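Local coordinates for Alr4995 protein (Nostoc sp., PDB 6LRF) that acts as a bifunctional arginine dihydrolase and ornithine cyclodeaminase, probably turning arginine into ornithine and ornithine into proline, at residues S192-E197 with N534-S539; A376-Y381 with I564-S569; G522-A527 with P607-D612; G577-R580 with M584-C587; Q591-L596 with A621-G626. All coordinates share one frame; numbering follows the deposited sequence.

Contact 1 (S192-E197 with N534-S539); sequences SNRLIE and NMMGTS
M535 is the first residue along 534-539 to meet R194, and it does so through its backbone: the carbonyl O of M535 lies 4.0 Å from R194 CD, a van der Waals approach at the foot of the charged group. The side chain of M535 sets off away from helix 190-199. M536 touches R194 in two ways. M536 O accepts a weak, bent hydrogen bond from R194 NH2 (3.1 Å, with 131° at the hydrogen). Its side chain, a selenomethionine in this crystal, is folded at chi2 and chi3, which brings the methyl over one face of the guanidinium, toward the rim, with M536 CE 4.2 Å from R194 NH1. Arginine suits this place because, bent at chi3 (-64°), it is long enough to reach from helix 190-199 to the backbone of M536, and its flat head takes an apolar methyl on the face while giving N-H groups to acceptors. NH1 has a stronger partner elsewhere, a salt bridge to E341. G537 then leaves helical angles with positive phi (68°), a conformation glycine adopts readily, and T538 turns its hydroxyl to E532 and H556. A cation beside carbonyls near a helix C-terminus is probably favoured by the helix dipole; here it joins helix 190-199 of the part related to the GME-family dimethylarginine hydrolases to helix 524-536 of the Rossmann fold.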
# COMPACT_ATOMS: atom_id res chain seq x y z
N SER B 192 -12.06 -27.83 -20.77
CA SER B 192 -11.58 -29.16 -21.15
C SER B 192 -11.70 -30.16 -20.00
O SER B 192 -12.08 -31.32 -20.21
CB SER B 192 -10.14 -29.07 -21.64
OG SER B 192 -10.09 -28.21 -22.76
N ASN B 193 -11.39 -29.69 -18.79
CA ASN B 193 -11.56 -30.49 -17.58
C ASN B 193 -13.02 -30.87 -17.33
O ASN B 193 -13.33 -31.99 -16.93
CB ASN B 193 -10.99 -29.76 -16.37
CG ASN B 193 -9.50 -30.01 -16.19
OD1 ASN B 193 -9.07 -31.17 -16.12
ND2 ASN B 193 -8.71 -28.95 -16.13
N ARG B 194 -13.92 -29.92 -17.58
CA ARG B 194 -15.34 -30.22 -17.46
C ARG B 194 -15.69 -31.37 -18.42
O ARG B 194 -16.40 -32.30 -18.05
CB ARG B 194 -16.17 -28.97 -17.76
CG ARG B 194 -17.21 -28.57 -16.71
CD ARG B 194 -17.93 -27.24 -17.09
NE ARG B 194 -16.98 -26.13 -17.12
CZ ARG B 194 -17.02 -25.11 -17.98
NH1 ARG B 194 -17.98 -25.05 -18.91
NH2 ARG B 194 -16.10 -24.14 -17.92
N LEU B 195 -15.16 -31.31 -19.65
CA LEU B 195 -15.49 -32.32 -20.67
C LEU B 195 -15.00 -33.70 -20.27
O LEU B 195 -15.70 -34.69 -20.44
CB LEU B 195 -14.91 -31.94 -22.03
CG LEU B 195 -15.17 -32.91 -23.20
CD1 LEU B 195 -16.67 -33.15 -23.42
CD2 LEU B 195 -14.52 -32.37 -24.47
N ILE B 196 -13.77 -33.75 -19.75
CA ILE B 196 -13.16 -34.99 -19.29
C ILE B 196 -13.99 -35.62 -18.19
O ILE B 196 -14.22 -36.84 -18.15
CB ILE B 196 -11.73 -34.74 -18.78
CG1 ILE B 196 -10.80 -34.38 -19.94
CG2 ILE B 196 -11.21 -35.95 -18.04
CD1 ILE B 196 -9.42 -33.92 -19.50
N GLU B 197 -14.47 -34.76 -17.30
CA GLU B 197 -15.19 -35.24 -16.13
C GLU B 197 -16.60 -35.70 -16.52
O GLU B 197 -17.15 -36.59 -15.87
CB GLU B 197 -15.19 -34.16 -15.04
CG GLU B 197 -13.80 -33.99 -14.39
CD GLU B 197 -13.59 -32.64 -13.70
OE1 GLU B 197 -14.57 -31.91 -13.49
OE2 GLU B 197 -12.43 -32.29 -13.37
N ASN B 534 -16.50 -24.24 -8.29
CA ASN B 534 -16.63 -25.68 -8.18
C ASN B 534 -17.46 -26.29 -9.31
O ASN B 534 -17.22 -27.42 -9.71
CB ASN B 534 -17.22 -26.05 -6.82
CG ASN B 534 -16.18 -26.02 -5.72
OD1 ASN B 534 -15.47 -27.01 -5.52
ND2 ASN B 534 -16.03 -24.88 -5.05
N MSE B 535 -18.43 -25.54 -9.83
CA MSE B 535 -19.24 -26.02 -10.94
C MSE B 535 -18.56 -25.79 -12.28
O MSE B 535 -18.62 -26.65 -13.16
CB MSE B 535 -20.60 -25.32 -10.96
CG MSE B 535 -21.61 -25.77 -9.92
SE MSE B 535 -23.29 -24.79 -10.21
CE MSE B 535 -23.66 -25.43 -12.01
N MSE B 536 -17.95 -24.62 -12.45
CA MSE B 536 -17.46 -24.18 -13.75
C MSE B 536 -15.95 -24.08 -13.84
O MSE B 536 -15.43 -23.86 -14.92
CB MSE B 536 -18.04 -22.80 -14.13
CG MSE B 536 -19.48 -22.53 -13.75
SE MSE B 536 -20.68 -23.39 -15.00
CE MSE B 536 -20.26 -22.39 -16.60
N GLY B 537 -15.24 -24.20 -12.72
CA GLY B 537 -13.80 -23.97 -12.70
C GLY B 537 -13.39 -22.51 -12.93
O GLY B 537 -12.26 -22.23 -13.33
N THR B 538 -14.32 -21.58 -12.69
CA THR B 538 -14.04 -20.15 -12.83
C THR B 538 -14.56 -19.34 -11.66
O THR B 538 -15.38 -19.80 -10.87
CB THR B 538 -14.65 -19.54 -14.13
OG1 THR B 538 -16.07 -19.81 -14.18
CG2 THR B 538 -13.97 -20.10 -15.39
N SER B 539 -14.10 -18.10 -11.56
CA SER B 539 -14.52 -17.23 -10.48
C SER B 539 -14.46 -15.78 -10.95
O SER B 539 -13.37 -15.25 -11.14
CB SER B 539 -13.64 -17.45 -9.26
OG SER B 539 -14.06 -16.65 -8.18

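Contact 2 (A376-Y381 with I564-S569); sequences APDDFY and IRRHGS
D378 and R566 each carry CG anti to the backbone nitrogen (chi1 -153° and -176°), and these torsions, with a bend at chi3 of the arginine, extend the two charged ends toward each other from separate parts of the chain. D378 belongs to a type II beta turn, P377 to F380, in the loop between strands 366-369 and 388-392; R566 stands on the last turn of helix 554-567 in the Rossmann fold. D379, third in the turn, has the positive phi that a type II turn requires, and D378, second in it, is set at the surface where its charge can reach R566. The ion pair is a long one. D378 OD1 is 3.9 Å from R566 NH1 and 4.1 Å from R566 NH2, and the carboxylate and guanidinium planes are turned 62° apart, so the two groups do not form the flat, paired bridge that these ions can make; the attraction is chiefly electrostatic and, at the surface, probably modest. Within the loop, the methyl CB of A376 sits over one face of the F380 ring, and the amide of A376 is bonded to N562, which ties the loop, just ahead of the turn, to the same helix. Just after that helix, G568 takes a positive phi, and its backbone angles would press any CB against the preceding carbonyl; G568 N bonds to I564 O at 2.8 Å, and S569 then caps the next helix. A water completes the contact: its approach to R566 NH1, at 2.5 Å, is doubtfully short, but it donates a firmer bond to A376 O at 2.8 Å.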
# COMPACT_ATOMS: atom_id res chain seq x y z
N ALA B 376 -34.63 -17.11 -15.26
CA ALA B 376 -34.55 -16.99 -16.71
C ALA B 376 -34.44 -18.39 -17.32
O ALA B 376 -33.99 -19.31 -16.64
CB ALA B 376 -33.37 -16.12 -17.13
N PRO B 377 -34.90 -18.55 -18.57
CA PRO B 377 -34.71 -19.84 -19.26
C PRO B 377 -33.25 -20.09 -19.48
O PRO B 377 -32.47 -19.14 -19.51
CB PRO B 377 -35.43 -19.64 -20.61
CG PRO B 377 -35.49 -18.15 -20.79
CD PRO B 377 -35.66 -17.60 -19.40
N ASP B 378 -32.89 -21.35 -19.64
CA ASP B 378 -31.50 -21.72 -19.77
C ASP B 378 -30.87 -21.08 -21.00
O ASP B 378 -31.52 -20.93 -22.03
CB ASP B 378 -31.36 -23.24 -19.82
CG ASP B 378 -30.02 -23.71 -19.31
OD1 ASP B 378 -29.85 -23.77 -18.06
OD2 ASP B 378 -29.15 -24.00 -20.15
N ASP B 379 -29.60 -20.71 -20.88
CA ASP B 379 -28.83 -20.06 -21.93
C ASP B 379 -29.32 -18.64 -22.25
O ASP B 379 -29.09 -18.14 -23.34
CB ASP B 379 -28.84 -20.90 -23.21
CG ASP B 379 -27.75 -20.48 -24.19
OD1 ASP B 379 -26.65 -20.08 -23.73
OD2 ASP B 379 -28.01 -20.52 -25.41
N PHE B 380 -29.96 -17.98 -21.28
CA PHE B 380 -30.35 -16.58 -21.48
C PHE B 380 -29.13 -15.72 -21.79
O PHE B 380 -28.04 -15.94 -21.25
CB PHE B 380 -31.11 -16.03 -20.26
CG PHE B 380 -30.28 -15.95 -19.01
CD1 PHE B 380 -30.01 -17.09 -18.28
CD2 PHE B 380 -29.77 -14.74 -18.57
CE1 PHE B 380 -29.25 -17.04 -17.13
CE2 PHE B 380 -29.01 -14.66 -17.40
CZ PHE B 380 -28.75 -15.81 -16.69
N TYR B 381 -29.30 -14.77 -22.69
CA TYR B 381 -28.23 -13.85 -22.99
C TYR B 381 -28.07 -12.88 -21.82
O TYR B 381 -29.05 -12.45 -21.20
CB TYR B 381 -28.50 -13.12 -24.30
CG TYR B 381 -27.60 -11.94 -24.54
CD1 TYR B 381 -26.33 -12.09 -25.11
CD2 TYR B 381 -28.03 -10.65 -24.24
CE1 TYR B 381 -25.50 -10.97 -25.34
CE2 TYR B 381 -27.21 -9.54 -24.46
CZ TYR B 381 -25.95 -9.70 -25.00
OH TYR B 381 -25.19 -8.56 -25.21
N ILE B 564 -29.10 -21.68 -9.23
CA ILE B 564 -29.46 -21.86 -7.83
C ILE B 564 -30.88 -21.32 -7.57
O ILE B 564 -31.66 -21.96 -6.87
CB ILE B 564 -28.45 -21.18 -6.86
CG1 ILE B 564 -27.02 -21.67 -7.14
CG2 ILE B 564 -28.80 -21.48 -5.41
CD1 ILE B 564 -26.86 -23.19 -7.10
N ARG B 565 -31.22 -20.17 -8.16
CA ARG B 565 -32.57 -19.64 -8.02
C ARG B 565 -33.58 -20.66 -8.59
O ARG B 565 -34.65 -20.86 -8.02
CB ARG B 565 -32.71 -18.27 -8.69
CG ARG B 565 -31.91 -17.14 -7.99
CD ARG B 565 -32.13 -15.78 -8.66
NE ARG B 565 -33.54 -15.39 -8.60
CZ ARG B 565 -34.08 -14.72 -7.59
NH1 ARG B 565 -33.33 -14.35 -6.55
NH2 ARG B 565 -35.38 -14.43 -7.60
N ARG B 566 -33.22 -21.34 -9.68
CA ARG B 566 -34.13 -22.33 -10.25
C ARG B 566 -34.38 -23.50 -9.30
O ARG B 566 -35.52 -23.91 -9.11
CB ARG B 566 -33.62 -22.87 -11.58
CG ARG B 566 -34.62 -23.84 -12.21
CD ARG B 566 -34.27 -24.18 -13.64
NE ARG B 566 -33.02 -24.92 -13.71
CZ ARG B 566 -31.91 -24.45 -14.28
NH1 ARG B 566 -31.91 -23.24 -14.84
NH2 ARG B 566 -30.80 -25.19 -14.29
N HIS B 567 -33.32 -24.02 -8.70
CA HIS B 567 -33.45 -25.13 -7.75
C HIS B 567 -34.07 -24.67 -6.43
O HIS B 567 -34.68 -25.48 -5.72
CB HIS B 567 -32.08 -25.77 -7.49
CG HIS B 567 -31.62 -26.64 -8.61
ND1 HIS B 567 -31.67 -28.02 -8.55
CD2 HIS B 567 -31.13 -26.33 -9.84
CE1 HIS B 567 -31.21 -28.52 -9.68
NE2 HIS B 567 -30.88 -27.52 -10.48
N GLY B 568 -33.88 -23.39 -6.09
CA GLY B 568 -34.61 -22.77 -4.99
C GLY B 568 -33.80 -22.60 -3.72
O GLY B 568 -34.20 -21.87 -2.82
N SER B 569 -32.67 -23.30 -3.62
CA SER B 569 -31.74 -23.13 -2.52
C SER B 569 -30.43 -23.82 -2.85
O SER B 569 -30.39 -24.70 -3.71
CB SER B 569 -32.30 -23.71 -1.21
OG SER B 569 -32.23 -25.13 -1.21
O HOH W 1 -33.66 -22.00 -16.11

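Contact 3 (G522-A527 with P607-D612); sequences GGNAIA and PDTQMD
N524 and T609 meet with their side chains crossed at about a right angle, the hydroxyl of one set against the amide oxygen of the other. T609 OG1 donates to N524 OD1 over 2.6 Å, and it arrives in the carbonyl plane on a lone pair, with 131° at the oxygen, close to the direction in which an sp2 oxygen accepts well. The threonine is turned with OG1 beside its own backbone N (chi1 -60°), which leaves CG2 to lie against the aliphatic base of the asparagine, T609 CG2 being 4.1 Å from N524 CB. The amide is gripped from more than one direction: OD1 also accepts from the backbone N of L606, and ND2 gives a weak bond to the carbonyl of D603, so its rotation is probably well fixed in this buried place. A valine at the threonine position keeps the branch but not the hydroxyl, and N524 OD1 would probably lose one of its two donors and hold its amide less firmly. Glycines precede the asparagine where strand passes into helix: G523 is the N-cap, and a CB on G522 would come within 3.0 Å of I526 CG2. Further along 607-612, Q610 OE1 accepts from D612 N (3.1 Å), and D612 caps helix 613-624. The loop thus lies across the junction of strand 519-523 and helix 524-536 in the Rossmann fold, with T609 against L596 of strand 594-597, P607 against helix 554-567, and M611 packed on L613 of the second subunit.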
# COMPACT_ATOMS: atom_id res chain seq x y z
N GLY B 522 -21.26 -15.16 6.06
CA GLY B 522 -20.72 -14.42 4.94
C GLY B 522 -21.77 -13.67 4.17
O GLY B 522 -22.86 -13.42 4.67
N GLY B 523 -21.44 -13.32 2.93
CA GLY B 523 -22.37 -12.61 2.08
C GLY B 523 -22.79 -13.44 0.88
O GLY B 523 -22.44 -14.63 0.75
N ASN B 524 -23.54 -12.80 -0.01
CA ASN B 524 -24.00 -13.41 -1.24
C ASN B 524 -22.80 -13.87 -2.07
O ASN B 524 -22.77 -14.98 -2.59
CB ASN B 524 -24.85 -12.41 -2.03
CG ASN B 524 -25.64 -13.06 -3.15
OD1 ASN B 524 -26.53 -13.89 -2.90
ND2 ASN B 524 -25.35 -12.67 -4.40
N ALA B 525 -21.80 -13.00 -2.14
CA ALA B 525 -20.70 -13.14 -3.08
C ALA B 525 -19.82 -14.37 -2.83
O ALA B 525 -19.46 -15.06 -3.78
CB ALA B 525 -19.86 -11.85 -3.08
N ILE B 526 -19.48 -14.66 -1.58
CA ILE B 526 -18.62 -15.82 -1.32
C ILE B 526 -19.32 -17.13 -1.75
O ILE B 526 -18.68 -18.02 -2.28
CB ILE B 526 -18.18 -15.94 0.15
CG1 ILE B 526 -17.40 -17.25 0.32
CG2 ILE B 526 -19.38 -15.95 1.09
CD1 ILE B 526 -16.12 -17.08 1.06
N ALA B 527 -20.62 -17.21 -1.53
CA ALA B 527 -21.37 -18.39 -1.94
C ALA B 527 -21.42 -18.50 -3.46
O ALA B 527 -21.23 -19.59 -3.99
CB ALA B 527 -22.79 -18.35 -1.38
N PRO B 607 -31.30 -17.42 -3.28
CA PRO B 607 -32.49 -17.48 -2.43
C PRO B 607 -32.12 -17.64 -0.96
O PRO B 607 -32.91 -17.31 -0.09
CB PRO B 607 -33.25 -18.71 -2.95
CG PRO B 607 -32.26 -19.47 -3.75
CD PRO B 607 -31.25 -18.50 -4.27
N ASP B 608 -30.92 -18.14 -0.69
CA ASP B 608 -30.48 -18.30 0.70
C ASP B 608 -30.12 -16.97 1.37
O ASP B 608 -30.10 -16.87 2.60
CB ASP B 608 -29.27 -19.23 0.78
CG ASP B 608 -29.60 -20.67 0.32
OD1 ASP B 608 -29.77 -20.89 -0.90
OD2 ASP B 608 -29.69 -21.56 1.19
N THR B 609 -29.79 -15.96 0.57
CA THR B 609 -29.26 -14.71 1.09
C THR B 609 -30.35 -13.91 1.81
O THR B 609 -31.44 -13.67 1.28
CB THR B 609 -28.63 -13.88 -0.04
OG1 THR B 609 -27.57 -14.64 -0.63
CG2 THR B 609 -28.03 -12.57 0.50
N GLN B 610 -30.06 -13.54 3.06
CA GLN B 610 -30.99 -12.79 3.89
C GLN B 610 -30.91 -11.27 3.59
O GLN B 610 -29.96 -10.60 4.00
CB GLN B 610 -30.71 -13.10 5.37
CG GLN B 610 -31.61 -12.36 6.36
CD GLN B 610 -33.08 -12.66 6.15
OE1 GLN B 610 -33.77 -11.97 5.37
NE2 GLN B 610 -33.58 -13.70 6.82
N MSE B 611 -31.90 -10.76 2.87
CA MSE B 611 -31.92 -9.36 2.46
C MSE B 611 -32.60 -8.46 3.50
O MSE B 611 -32.61 -7.24 3.35
CB MSE B 611 -32.63 -9.21 1.10
CG MSE B 611 -31.98 -9.99 -0.05
SE MSE B 611 -30.13 -9.47 -0.43
CE MSE B 611 -30.39 -7.94 -1.60
N ASP B 612 -33.19 -9.06 4.52
CA ASP B 612 -33.71 -8.28 5.65
C ASP B 612 -32.60 -8.20 6.67
O ASP B 612 -32.34 -9.16 7.39
CB ASP B 612 -34.98 -8.91 6.23
CG ASP B 612 -35.49 -8.20 7.52
OD1 ASP B 612 -34.74 -7.45 8.19
OD2 ASP B 612 -36.66 -8.44 7.89

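Contact 4 (G577-R580 with M584-C587); sequences GIIR and MYEC
The contact of R580 with Y585 is a backbone carbonyl laid on an aromatic face, made in the Rossmann-fold part of the chain where the loop between helices 570-575 and 583-589 passes over the start of the second helix. R580 O stands 3.4 Å above the plane of the Y585 ring, over its centre, and the carbonyl carbon keeps similarly close, with R580 C 3.6 Å from Y585 CD1. The C=O group therefore lies along the ring instead of pointing its oxygen straight down at it. Tyrosine reaches the loop because its ring is swung anti to the backbone N (chi1 172°); its flat face takes the R580 peptide, while I579 O comes obliquely to Y585 CD1 at 3.6 Å. At the foot of the ring the contact turns apolar, as I579 CG2 meets Y585 CB at 4.0 Å, the two side chains running past each other in opposite directions. The loop itself begins with a Schellman motif at G577, whose positive phi comes easily to glycine; a CB there would also be crowded by R580 NH2, and the CA of G577 lies over one face of the R580 guanidinium. An alanine in place of Y585 removes the ring, and the R580 carbonyl would probably lose the face it lies on, leaving the loop less held against the helix. I579 also packs on I564 and V574, which suits a branched aliphatic residue in this buried spot. E586 OE2, salt-bridged to R513, lies in plane at the edge of the tyrosine ring, and the phenolic OH is weakly bonded to R589 NE.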
# COMPACT_ATOMS: atom_id res chain seq x y z
N GLY B 577 -27.45 -32.97 -7.00
CA GLY B 577 -26.16 -33.33 -7.55
C GLY B 577 -25.50 -32.35 -8.51
O GLY B 577 -24.52 -32.70 -9.16
N ILE B 578 -26.00 -31.12 -8.62
CA ILE B 578 -25.35 -30.16 -9.53
C ILE B 578 -24.18 -29.44 -8.82
O ILE B 578 -23.21 -29.04 -9.46
CB ILE B 578 -26.33 -29.12 -10.12
CG1 ILE B 578 -26.70 -28.07 -9.07
CG2 ILE B 578 -27.59 -29.79 -10.69
CD1 ILE B 578 -27.66 -27.05 -9.57
N ILE B 579 -24.29 -29.27 -7.51
CA ILE B 579 -23.16 -28.83 -6.69
C ILE B 579 -22.54 -30.05 -6.01
O ILE B 579 -23.21 -30.72 -5.22
CB ILE B 579 -23.57 -27.82 -5.61
CG1 ILE B 579 -24.22 -26.58 -6.23
CG2 ILE B 579 -22.36 -27.46 -4.75
CD1 ILE B 579 -24.80 -25.65 -5.17
N ARG B 580 -21.27 -30.33 -6.28
CA ARG B 580 -20.64 -31.57 -5.82
C ARG B 580 -19.41 -31.36 -4.95
O ARG B 580 -18.87 -32.31 -4.40
CB ARG B 580 -20.27 -32.44 -7.02
CG ARG B 580 -21.47 -32.97 -7.77
CD ARG B 580 -21.08 -33.92 -8.88
NE ARG B 580 -22.28 -34.50 -9.47
CZ ARG B 580 -22.88 -35.60 -9.01
NH1 ARG B 580 -22.39 -36.23 -7.95
NH2 ARG B 580 -23.97 -36.06 -9.61
N MSE B 584 -19.68 -24.30 0.24
CA MSE B 584 -21.11 -24.38 0.51
C MSE B 584 -21.56 -25.86 0.51
O MSE B 584 -22.38 -26.27 1.32
CB MSE B 584 -21.91 -23.54 -0.51
CG MSE B 584 -21.42 -22.09 -0.65
SE MSE B 584 -21.28 -21.19 1.10
CE MSE B 584 -23.18 -21.35 1.51
N TYR B 585 -20.96 -26.65 -0.37
CA TYR B 585 -21.21 -28.09 -0.42
C TYR B 585 -20.91 -28.78 0.91
O TYR B 585 -21.74 -29.52 1.43
CB TYR B 585 -20.37 -28.76 -1.51
CG TYR B 585 -20.44 -30.28 -1.48
CD1 TYR B 585 -21.50 -30.96 -2.07
CD2 TYR B 585 -19.44 -31.04 -0.86
CE1 TYR B 585 -21.56 -32.35 -2.06
CE2 TYR B 585 -19.50 -32.42 -0.83
CZ TYR B 585 -20.56 -33.07 -1.43
OH TYR B 585 -20.62 -34.44 -1.41
N GLU B 586 -19.73 -28.54 1.46
CA GLU B 586 -19.36 -29.14 2.73
C GLU B 586 -20.27 -28.69 3.86
O GLU B 586 -20.56 -29.48 4.77
CB GLU B 586 -17.90 -28.84 3.10
CG GLU B 586 -16.84 -29.45 2.16
CD GLU B 586 -16.93 -30.99 2.02
OE1 GLU B 586 -17.62 -31.66 2.83
OE2 GLU B 586 -16.31 -31.53 1.08
N CYS B 587 -20.74 -27.44 3.83
CA CYS B 587 -21.67 -26.97 4.87
C CYS B 587 -22.96 -27.77 4.80
O CYS B 587 -23.49 -28.20 5.83
CB CYS B 587 -21.98 -25.47 4.74
SG CYS B 587 -20.61 -24.42 5.26

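Contact 5 (Q591-L596 with A621-G626); sequences QIPFVL and AKHLEG
The apolar touches all fall on one imidazole: of the H623 ring atoms, P593 comes nearest to CE1 and V595 nearest to CD2. P593 CB lies 3.5 Å from H623 CE1. V595 CG2 reaches H623 CD2, also at 3.5 Å, and lies 3.9 Å from H623 NE2. Both approaches are oblique, so neither is a stack; histidine suits the place because these two ring carbons give P593 and V595 carbon surface to rest on. The ring is placed by chi1 of -70°, which sets CG beside the backbone N and projects the imidazole from the helix toward the strand. K622 NZ is positioned over one face of it, toward the rim. P593 and V595 stand two apart on an extended backbone, and so both turn the same way, toward the helix; the branched V595 suits a buried strand site, while the proline stands where the chain enters the strand. This is the side of a Rossmann fold on which helix 613-624 follows strand 594-597 and leads the chain across to strand 629-633 on the far side of the first strand, 491-495, a beta-alpha-beta crossover. Among the hydrogen bonds, the carbonyls of H623 and E625 both accept from K490 NZ, a cation probably favoured at a helix C-terminus. Backbone bonds join P593 and V595 to L520, and V595 to G522, in the neighbouring parallel strand. At the other end of 591-596, Q591 takes the positive-phi place of a Schellman motif that closes helix 583-589, with I592 N bonded to C587 O.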
# COMPACT_ATOMS: atom_id res chain seq x y z
N GLN B 591 -23.93 -30.52 7.59
CA GLN B 591 -24.94 -29.80 8.37
C GLN B 591 -24.34 -28.72 9.26
O GLN B 591 -24.66 -28.61 10.44
CB GLN B 591 -25.76 -30.78 9.19
CG GLN B 591 -26.32 -31.92 8.34
CD GLN B 591 -26.45 -33.19 9.12
OE1 GLN B 591 -27.33 -33.31 9.98
NE2 GLN B 591 -25.57 -34.16 8.86
N ILE B 592 -23.44 -27.92 8.69
CA ILE B 592 -22.91 -26.72 9.33
C ILE B 592 -23.82 -25.57 8.94
O ILE B 592 -24.04 -25.32 7.74
CB ILE B 592 -21.47 -26.45 8.87
CG1 ILE B 592 -20.63 -27.72 9.00
CG2 ILE B 592 -20.86 -25.31 9.64
CD1 ILE B 592 -20.50 -28.20 10.45
N PRO B 593 -24.41 -24.89 9.93
CA PRO B 593 -25.32 -23.78 9.60
C PRO B 593 -24.55 -22.64 8.94
O PRO B 593 -23.39 -22.42 9.28
CB PRO B 593 -25.88 -23.35 10.95
CG PRO B 593 -25.55 -24.46 11.90
CD PRO B 593 -24.31 -25.10 11.38
N PHE B 594 -25.16 -21.93 8.00
CA PHE B 594 -24.50 -20.77 7.45
C PHE B 594 -25.52 -19.67 7.32
O PHE B 594 -26.71 -19.93 7.24
CB PHE B 594 -23.83 -21.07 6.10
CG PHE B 594 -24.76 -21.59 5.04
CD1 PHE B 594 -24.93 -22.96 4.85
CD2 PHE B 594 -25.46 -20.71 4.23
CE1 PHE B 594 -25.80 -23.43 3.88
CE2 PHE B 594 -26.32 -21.18 3.25
CZ PHE B 594 -26.49 -22.54 3.08
N VAL B 595 -25.05 -18.43 7.37
CA VAL B 595 -25.92 -17.28 7.14
C VAL B 595 -25.26 -16.40 6.10
O VAL B 595 -24.07 -16.02 6.23
CB VAL B 595 -26.18 -16.47 8.42
CG1 VAL B 595 -27.09 -15.27 8.13
CG2 VAL B 595 -26.79 -17.35 9.51
N LEU B 596 -26.00 -16.08 5.05
CA LEU B 596 -25.54 -15.13 4.05
C LEU B 596 -26.29 -13.81 4.24
O LEU B 596 -27.48 -13.73 3.97
CB LEU B 596 -25.74 -15.68 2.64
CG LEU B 596 -25.16 -17.08 2.40
CD1 LEU B 596 -25.48 -17.56 1.00
CD2 LEU B 596 -23.66 -17.11 2.63
N ALA B 621 -26.03 -13.05 15.36
CA ALA B 621 -25.88 -12.98 16.80
C ALA B 621 -26.19 -14.34 17.42
O ALA B 621 -25.53 -14.76 18.36
CB ALA B 621 -26.79 -11.91 17.39
N LYS B 622 -27.18 -15.03 16.87
CA LYS B 622 -27.56 -16.34 17.37
C LYS B 622 -26.44 -17.36 17.17
O LYS B 622 -26.08 -18.10 18.09
CB LYS B 622 -28.84 -16.83 16.70
CG LYS B 622 -29.34 -18.15 17.26
CD LYS B 622 -30.64 -18.59 16.59
CE LYS B 622 -30.44 -18.96 15.12
NZ LYS B 622 -29.64 -20.22 14.96
N HIS B 623 -25.87 -17.41 15.98
CA HIS B 623 -24.82 -18.39 15.73
C HIS B 623 -23.52 -18.02 16.44
O HIS B 623 -22.67 -18.87 16.65
CB HIS B 623 -24.59 -18.55 14.23
CG HIS B 623 -25.72 -19.24 13.55
ND1 HIS B 623 -26.03 -20.56 13.80
CD2 HIS B 623 -26.63 -18.79 12.67
CE1 HIS B 623 -27.08 -20.90 13.07
NE2 HIS B 623 -27.47 -19.84 12.38
N LEU B 624 -23.37 -16.75 16.81
CA LEU B 624 -22.18 -16.34 17.55
C LEU B 624 -22.22 -16.79 19.02
O LEU B 624 -21.18 -16.88 19.66
CB LEU B 624 -22.01 -14.83 17.46
CG LEU B 624 -21.48 -14.31 16.11
CD1 LEU B 624 -21.35 -12.80 16.14
CD2 LEU B 624 -20.14 -14.95 15.80
N GLU B 625 -23.40 -17.09 19.55
CA GLU B 625 -23.53 -17.51 20.95
C GLU B 625 -22.69 -18.76 21.22
O GLU B 625 -22.76 -19.73 20.47
CB GLU B 625 -25.00 -17.79 21.29
CG GLU B 625 -25.87 -16.54 21.31
CD GLU B 625 -27.35 -16.83 21.58
OE1 GLU B 625 -27.73 -18.02 21.74
OE2 GLU B 625 -28.13 -15.86 21.63
N GLY B 626 -21.89 -18.72 22.28
CA GLY B 626 -21.03 -19.84 22.64
C GLY B 626 -19.70 -19.95 21.91
O GLY B 626 -18.91 -20.86 22.19

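In the fold
Contacts 3, 4 and 5 lie wholly within the Rossmann-fold region, while contacts 1 and 2 tie that region to earlier parts of the chain. Chemistry follows place: the partly buried contact 1 and the surface contact 2 reach across by arginines, whereas contact 3 is buried and rests on one neutral hydrogen bond, and the partly buried contacts 4 and 5 on van der Waals packing of a tyrosine and a histidine. Helix 524-536 serves contact 1 near its end and contact 3 at its start. Contacts 3 and 5 share neighbouring strands; contact 2 meets contact 3 where P607 CG lies against G568 O, and contact 3 meets contact 4 where A527 packs on M584.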